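Local structure of mRNA interferase toxin RelE (Escherichia coli, 4FXI) at residues 3-8 and 28-33; 62-67 and 71-76. The protein cleaves mRNA in the ribosomal A site, between codon positions 2 and 3, as the toxin of the RelBE toxin-antitoxin pair, so inhibiting translation during amino acid starvation. The protein carries 1 engineered substitution. All coordinates share one frame; numbering follows the deposited sequence.

Interaction 1 of 2, residues 3-8 and 28-33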
loop_
_atom_site.group_PDB
_atom_site.type_symbol
_atom_site.label_atom_id
_atom_site.label_comp_id
_atom_site.label_asym_id
_atom_site.label_seq_id
_atom_site.Cartn_x
_atom_site.Cartn_y
_atom_site.Cartn_z
ATOM N N TYR A 3 9.115 -3.158 -10.964
ATOM C CA TYR A 3 7.779 -2.720 -11.360
ATOM C C TYR A 3 7.689 -1.196 -11.367
ATOM O O TYR A 3 8.438 -0.521 -10.661
ATOM C CB TYR A 3 6.731 -3.286 -10.387
ATOM C CG TYR A 3 6.376 -4.727 -10.650
ATOM C CD1 TYR A 3 7.343 -5.724 -10.598
ATOM C CD2 TYR A 3 5.067 -5.097 -10.930
ATOM C CE1 TYR A 3 7.008 -7.057 -10.828
ATOM C CE2 TYR A 3 4.731 -6.416 -11.178
ATOM C CZ TYR A 3 5.703 -7.392 -11.123
ATOM O OH TYR A 3 5.361 -8.708 -11.361
ATOM N N PHE A 4 6.774 -0.667 -12.175
ATOM C CA PHE A 4 6.443 0.755 -12.145
ATOM C C PHE A 4 5.469 1.023 -11.007
ATOM O O PHE A 4 4.940 0.086 -10.403
ATOM C CB PHE A 4 5.798 1.184 -13.473
ATOM C CG PHE A 4 6.711 1.076 -14.661
ATOM C CD1 PHE A 4 7.594 2.102 -14.967
ATOM C CD2 PHE A 4 6.681 -0.045 -15.478
ATOM C CE1 PHE A 4 8.437 2.003 -16.064
ATOM C CE2 PHE A 4 7.519 -0.146 -16.579
ATOM C CZ PHE A 4 8.395 0.881 -16.873
ATOM N N LEU A 5 5.211 2.300 -10.731
ATOM C CA LEU A 5 4.348 2.678 -9.609
ATOM C C LEU A 5 3.168 3.528 -10.067
ATOM O O LEU A 5 3.314 4.372 -10.951
ATOM C CB LEU A 5 5.161 3.455 -8.558
ATOM C CG LEU A 5 4.400 4.101 -7.392
ATOM C CD1 LEU A 5 3.803 3.036 -6.457
ATOM C CD2 LEU A 5 5.308 5.034 -6.606
ATOM N N ASP A 6 2.004 3.304 -9.462
ATOM C CA ASP A 6 0.835 4.130 -9.730
ATOM C C ASP A 6 0.042 4.217 -8.431
ATOM O O ASP A 6 0.121 3.311 -7.600
ATOM C CB ASP A 6 -0.017 3.503 -10.842
ATOM C CG ASP A 6 -1.119 4.433 -11.334
ATOM O OD1 ASP A 6 -0.926 5.668 -11.289
ATOM O OD2 ASP A 6 -2.173 3.929 -11.770
ATOM N N PHE A 7 -0.702 5.304 -8.251
ATOM C CA PHE A 7 -1.539 5.502 -7.068
ATOM C C PHE A 7 -2.983 5.673 -7.493
ATOM O O PHE A 7 -3.264 6.338 -8.501
ATOM C CB PHE A 7 -1.171 6.813 -6.361
ATOM C CG PHE A 7 0.011 6.722 -5.451
ATOM C CD1 PHE A 7 1.298 6.811 -5.954
ATOM C CD2 PHE A 7 -0.160 6.595 -4.091
ATOM C CE1 PHE A 7 2.395 6.738 -5.099
ATOM C CE2 PHE A 7 0.932 6.525 -3.232
ATOM C CZ PHE A 7 2.213 6.607 -3.741
ATOM N N ASP A 8 -3.899 5.111 -6.709
ATOM C CA ASP A 8 -5.290 5.533 -6.768
ATOM C C ASP A 8 -5.316 6.998 -6.376
ATOM O O ASP A 8 -4.587 7.403 -5.466
ATOM C CB ASP A 8 -6.124 4.733 -5.766
ATOM C CG ASP A 8 -7.603 5.059 -5.847
ATOM O OD1 ASP A 8 -8.022 6.098 -5.303
ATOM O OD2 ASP A 8 -8.351 4.262 -6.447
ATOM N N LYS A 28 10.615 4.333 2.087
ATOM C CA LYS A 28 11.752 3.416 2.002
ATOM C C LYS A 28 11.304 2.002 1.664
ATOM O O LYS A 28 11.911 1.326 0.827
ATOM C CB LYS A 28 12.535 3.408 3.313
ATOM C CG LYS A 28 13.680 2.420 3.339
ATOM C CD LYS A 28 14.531 2.594 4.587
ATOM C CE LYS A 28 15.254 1.303 4.956
ATOM N NZ LYS A 28 16.038 0.751 3.820
ATOM N N LYS A 29 10.232 1.569 2.319
ATOM C CA LYS A 29 9.673 0.235 2.115
ATOM C C LYS A 29 8.986 0.085 0.751
ATOM O O LYS A 29 9.117 -0.945 0.083
ATOM C CB LYS A 29 8.716 -0.111 3.257
ATOM C CG LYS A 29 9.408 -0.248 4.621
ATOM C CD LYS A 29 8.393 -0.583 5.718
ATOM C CE LYS A 29 9.073 -0.929 7.032
ATOM N NZ LYS A 29 9.890 -2.173 6.901
ATOM N N LEU A 30 8.254 1.112 0.342
ATOM C CA LEU A 30 7.647 1.145 -0.985
ATOM C C LEU A 30 8.671 1.053 -2.121
ATOM O O LEU A 30 8.464 0.334 -3.100
ATOM C CB LEU A 30 6.776 2.403 -1.130
ATOM C CG LEU A 30 5.967 2.500 -2.421
ATOM C CD1 LEU A 30 5.067 1.281 -2.580
ATOM C CD2 LEU A 30 5.145 3.786 -2.446
ATOM N N VAL A 31 9.771 1.793 -2.004
ATOM C CA VAL A 31 10.836 1.721 -3.002
ATOM C C VAL A 31 11.432 0.306 -3.066
ATOM O O VAL A 31 11.710 -0.202 -4.153
ATOM C CB VAL A 31 11.911 2.788 -2.750
ATOM C CG1 VAL A 31 13.123 2.567 -3.654
ATOM C CG2 VAL A 31 11.313 4.168 -2.995
ATOM N N GLU A 32 11.596 -0.325 -1.905
ATOM C CA GLU A 32 12.039 -1.726 -1.852
ATOM C C GLU A 32 11.023 -2.642 -2.535
ATOM O O GLU A 32 11.386 -3.577 -3.260
ATOM C CB GLU A 32 12.228 -2.177 -0.403
ATOM C CG GLU A 32 13.451 -1.558 0.282
ATOM C CD GLU A 32 13.487 -1.822 1.782
ATOM O OE1 GLU A 32 14.591 -1.771 2.355
ATOM O OE2 GLU A 32 12.422 -2.083 2.386
ATOM N N VAL A 33 9.747 -2.387 -2.264
ATOM C CA VAL A 33 8.661 -3.141 -2.889
ATOM C C VAL A 33 8.736 -3.097 -4.412
ATOM O O VAL A 33 8.580 -4.106 -5.067
ATOM C CB VAL A 33 7.282 -2.644 -2.381
ATOM C CG1 VAL A 33 6.154 -3.068 -3.309
ATOM C CG2 VAL A 33 7.025 -3.175 -0.988
#
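Leu30 meets Leu5 and Phe7 chiefly through its CD2 methyl. All contacts across this pair of segments are apolar. Leu30 CD2 lies 4.3 Å from Leu5 CD1, methyl against methyl. The same Leu30 CD2 lies 4.3 Å from Phe7 CZ, at the far end of the ring, which it approaches obliquely. Leu30 CG stands anti to its backbone N (chi1 -174°), and this sends the branch out from the helix toward the strand. The contact is loose and small, about 102 Å² in all. Leu30 is buried; its side chain also touches Ile53 of strand 52-54, at the other edge of the sheet. Leu5 and Phe7 both rest on Val75 of strand 72-78, and the Phe7 ring also meets that of Trp15, with planes about 55° apart.

The polar side-chain bonds do not join the two segments. Lys28 NZ forms a salt bridge with Glu32 OE1 at 3.3 Å, one helical turn on. The amine comes from above the carboxylate plane, 51° out of it. At the end of the strand, Asp8 is the N-cap of helix 9-17, and its OD1 makes a salt bridge with Arg10. Tyr3 OH is hydrogen-bonded to Asp68.

Helix 20-35 lies over one face of the sheet, and Leu30 spans from edge strand 4-7 toward strand 52-54, the helix-on-sheet layering of the RelE/ParE toxin fold.

Interaction 2 of 2, residues 62-67 and 71-76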
loop_
_atom_site.group_PDB
_atom_site.type_symbol
_atom_site.label_atom_id
_atom_site.label_comp_id
_atom_site.label_asym_id
_atom_site.label_seq_id
_atom_site.Cartn_x
_atom_site.Cartn_y
_atom_site.Cartn_z
ATOM N N LEU A 62 0.182 0.683 4.241
ATOM C CA LEU A 62 -0.051 0.935 2.829
ATOM C C LEU A 62 -0.522 -0.369 2.197
ATOM O O LEU A 62 0.071 -1.427 2.420
ATOM C CB LEU A 62 1.219 1.486 2.136
ATOM C CG LEU A 62 1.084 1.857 0.654
ATOM C CD1 LEU A 62 1.982 3.049 0.303
ATOM C CD2 LEU A 62 1.396 0.686 -0.295
ATOM N N VAL A 63 -1.597 -0.297 1.418
ATOM C CA VAL A 63 -2.074 -1.464 0.710
ATOM C C VAL A 63 -1.886 -1.278 -0.793
ATOM O O VAL A 63 -2.229 -0.242 -1.347
ATOM C CB VAL A 63 -3.563 -1.742 1.019
ATOM C CG1 VAL A 63 -4.038 -2.962 0.253
ATOM C CG2 VAL A 63 -3.761 -1.942 2.530
ATOM N N TYR A 64 -1.331 -2.284 -1.459
ATOM C CA TYR A 64 -1.124 -2.176 -2.892
ATOM C C TYR A 64 -1.546 -3.428 -3.629
ATOM O O TYR A 64 -1.541 -4.518 -3.064
ATOM C CB TYR A 64 0.338 -1.826 -3.225
ATOM C CG TYR A 64 1.374 -2.863 -2.804
ATOM C CD1 TYR A 64 1.738 -3.913 -3.649
ATOM C CD2 TYR A 64 2.013 -2.765 -1.574
ATOM C CE1 TYR A 64 2.697 -4.856 -3.259
ATOM C CE2 TYR A 64 2.977 -3.689 -1.184
ATOM C CZ TYR A 64 3.303 -4.735 -2.021
ATOM O OH TYR A 64 4.266 -5.636 -1.612
ATOM N N GLN A 65 -1.894 -3.250 -4.899
ATOM C CA GLN A 65 -2.265 -4.347 -5.781
ATOM C C GLN A 65 -1.157 -4.543 -6.807
ATOM O O GLN A 65 -0.690 -3.577 -7.401
ATOM C CB GLN A 65 -3.567 -3.979 -6.496
ATOM C CG GLN A 65 -4.104 -5.029 -7.436
ATOM C CD GLN A 65 -5.351 -4.552 -8.174
ATOM O OE1 GLN A 65 -5.411 -3.422 -8.655
ATOM N NE2 GLN A 65 -6.347 -5.405 -8.252
ATOM N N VAL A 66 -0.724 -5.781 -7.027
ATOM C CA VAL A 66 0.251 -6.017 -8.094
ATOM C C VAL A 66 -0.452 -6.350 -9.407
ATOM O O VAL A 66 -1.270 -7.263 -9.463
ATOM C CB VAL A 66 1.210 -7.138 -7.726
ATOM C CG1 VAL A 66 2.152 -7.421 -8.891
ATOM C CG2 VAL A 66 1.997 -6.742 -6.477
ATOM N N ILE A 67 -0.139 -5.608 -10.464
ATOM C CA ILE A 67 -0.821 -5.790 -11.741
ATOM C C ILE A 67 0.186 -6.171 -12.815
ATOM O O ILE A 67 0.783 -5.300 -13.465
ATOM C CB ILE A 67 -1.593 -4.518 -12.162
ATOM C CG1 ILE A 67 -2.502 -4.043 -11.014
ATOM C CG2 ILE A 67 -2.403 -4.773 -13.438
ATOM C CD1 ILE A 67 -3.230 -2.747 -11.289
ATOM N N VAL A 71 2.790 -4.332 -15.468
ATOM C CA VAL A 71 4.030 -4.311 -14.700
ATOM C C VAL A 71 4.004 -3.186 -13.665
ATOM O O VAL A 71 4.960 -2.422 -13.530
ATOM C CB VAL A 71 5.277 -4.143 -15.603
ATOM C CG1 VAL A 71 6.515 -4.649 -14.877
ATOM C CG2 VAL A 71 5.098 -4.886 -16.912
ATOM N N VAL A 72 2.895 -3.079 -12.941
ATOM C CA VAL A 72 2.724 -1.962 -12.029
ATOM C C VAL A 72 2.329 -2.366 -10.603
ATOM O O VAL A 72 1.604 -3.354 -10.387
ATOM C CB VAL A 72 1.708 -0.939 -12.592
ATOM C CG1 VAL A 72 0.306 -1.488 -12.517
ATOM C CG2 VAL A 72 1.796 0.373 -11.833
ATOM N N VAL A 73 2.844 -1.602 -9.641
ATOM C CA VAL A 73 2.415 -1.669 -8.249
ATOM C C VAL A 73 1.421 -0.538 -8.070
ATOM O O VAL A 73 1.767 0.632 -8.216
ATOM C CB VAL A 73 3.605 -1.472 -7.269
ATOM C CG1 VAL A 73 3.122 -1.198 -5.837
ATOM C CG2 VAL A 73 4.530 -2.681 -7.308
ATOM N N PHE A 74 0.176 -0.895 -7.773
ATOM C CA PHE A 74 -0.914 0.071 -7.696
ATOM C C PHE A 74 -1.264 0.321 -6.240
ATOM O O PHE A 74 -1.825 -0.543 -5.568
ATOM C CB PHE A 74 -2.124 -0.476 -8.465
ATOM C CG PHE A 74 -3.300 0.456 -8.503
ATOM C CD1 PHE A 74 -3.183 1.736 -9.017
ATOM C CD2 PHE A 74 -4.540 0.036 -8.046
ATOM C CE1 PHE A 74 -4.277 2.588 -9.057
ATOM C CE2 PHE A 74 -5.634 0.891 -8.081
ATOM C CZ PHE A 74 -5.498 2.166 -8.589
ATOM N N VAL A 75 -0.910 1.492 -5.731
ATOM C CA VAL A 75 -1.203 1.807 -4.337
ATOM C C VAL A 75 -2.676 2.178 -4.207
ATOM O O VAL A 75 -3.114 3.147 -4.803
ATOM C CB VAL A 75 -0.348 2.977 -3.841
ATOM C CG1 VAL A 75 -0.715 3.327 -2.383
ATOM C CG2 VAL A 75 1.137 2.617 -3.951
ATOM N N ILE A 76 -3.442 1.407 -3.437
ATOM C CA ILE A 76 -4.887 1.661 -3.338
ATOM C C ILE A 76 -5.345 2.332 -2.046
ATOM O O ILE A 76 -6.404 2.965 -2.009
ATOM C CB ILE A 76 -5.679 0.372 -3.482
ATOM C CG1 ILE A 76 -5.243 -0.606 -2.416
ATOM C CG2 ILE A 76 -5.436 -0.250 -4.827
ATOM C CD1 ILE A 76 -5.755 -1.966 -2.670
#
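Ile67 and Val72 lie side by side and point the same way, with Ile67 CB 3.6 Å from Val72 CG1. Ile67 CD1 reaches on to Phe74 CB at 3.8 Å, again side by side. Val72 CG1 sits between its backbone N and carbonyl carbon (chi1 72°), which turns it to Ile67. On this same face Gln65 crosses Phe74, its OE1 3.6 Å from Phe74 CD2. The amide and ring planes are 35° apart.

Tyr64, Val66, Val73 and Val75 occupy the other face. Val73 CG1 meets Tyr64 CD1 obliquely at 3.8 Å, and Val66 CG2 is in plane at the ring edge. Tyr64 OH is hydrogen-bonded to Pro37 O, and Val33 of helix 20-35 touches its side chain.

The two strands form an antiparallel beta hairpin at the centre of the RelE sheet. Gln65 and Phe74 are a hydrogen-bonded pair: Phe74 N binds Gln65 O at 2.8 Å, and Gln65 N binds Phe74 O in return. Val71 and Val72 both face Ile67 in a G1 beta bulge. Val72 N meets Ile67 O from above the carbonyl plane, 38° out of it.

At the other end, Leu62 crosses Val75 at about a right angle, CD1 3.8 Å from Val75 CG1. Ile76 N binds Val63 O at 2.9 Å. Val63 CG1 and Ile76 CD1 pack 3.5 Å apart, and Ala90 of helix 85-94 touches both side chains.

Interactions 1 and 2 come in series along the chain, and their centres lie about 7 Å apart. They share one mixed sheet, in which strand 4-7 runs parallel to strand 72-78. Two probable backbone hydrogen bonds join them: Phe4 O to Val73 N and Asp6 O to Val75 N, both 2.8 Å. Interaction 1 sets helix 20-35 against the edge strand, while interaction 2 pairs the two central strands. Strand 60-67 is also flanked by strand 52-54, which holds Lys52, the inferred proton acceptor. The side chain of Val63 is about 5 Å from that of Lys52, and the side chain of Leu30 about 11 Å from it. One sheet thus carries both the helix and the inferred catalytic lysine.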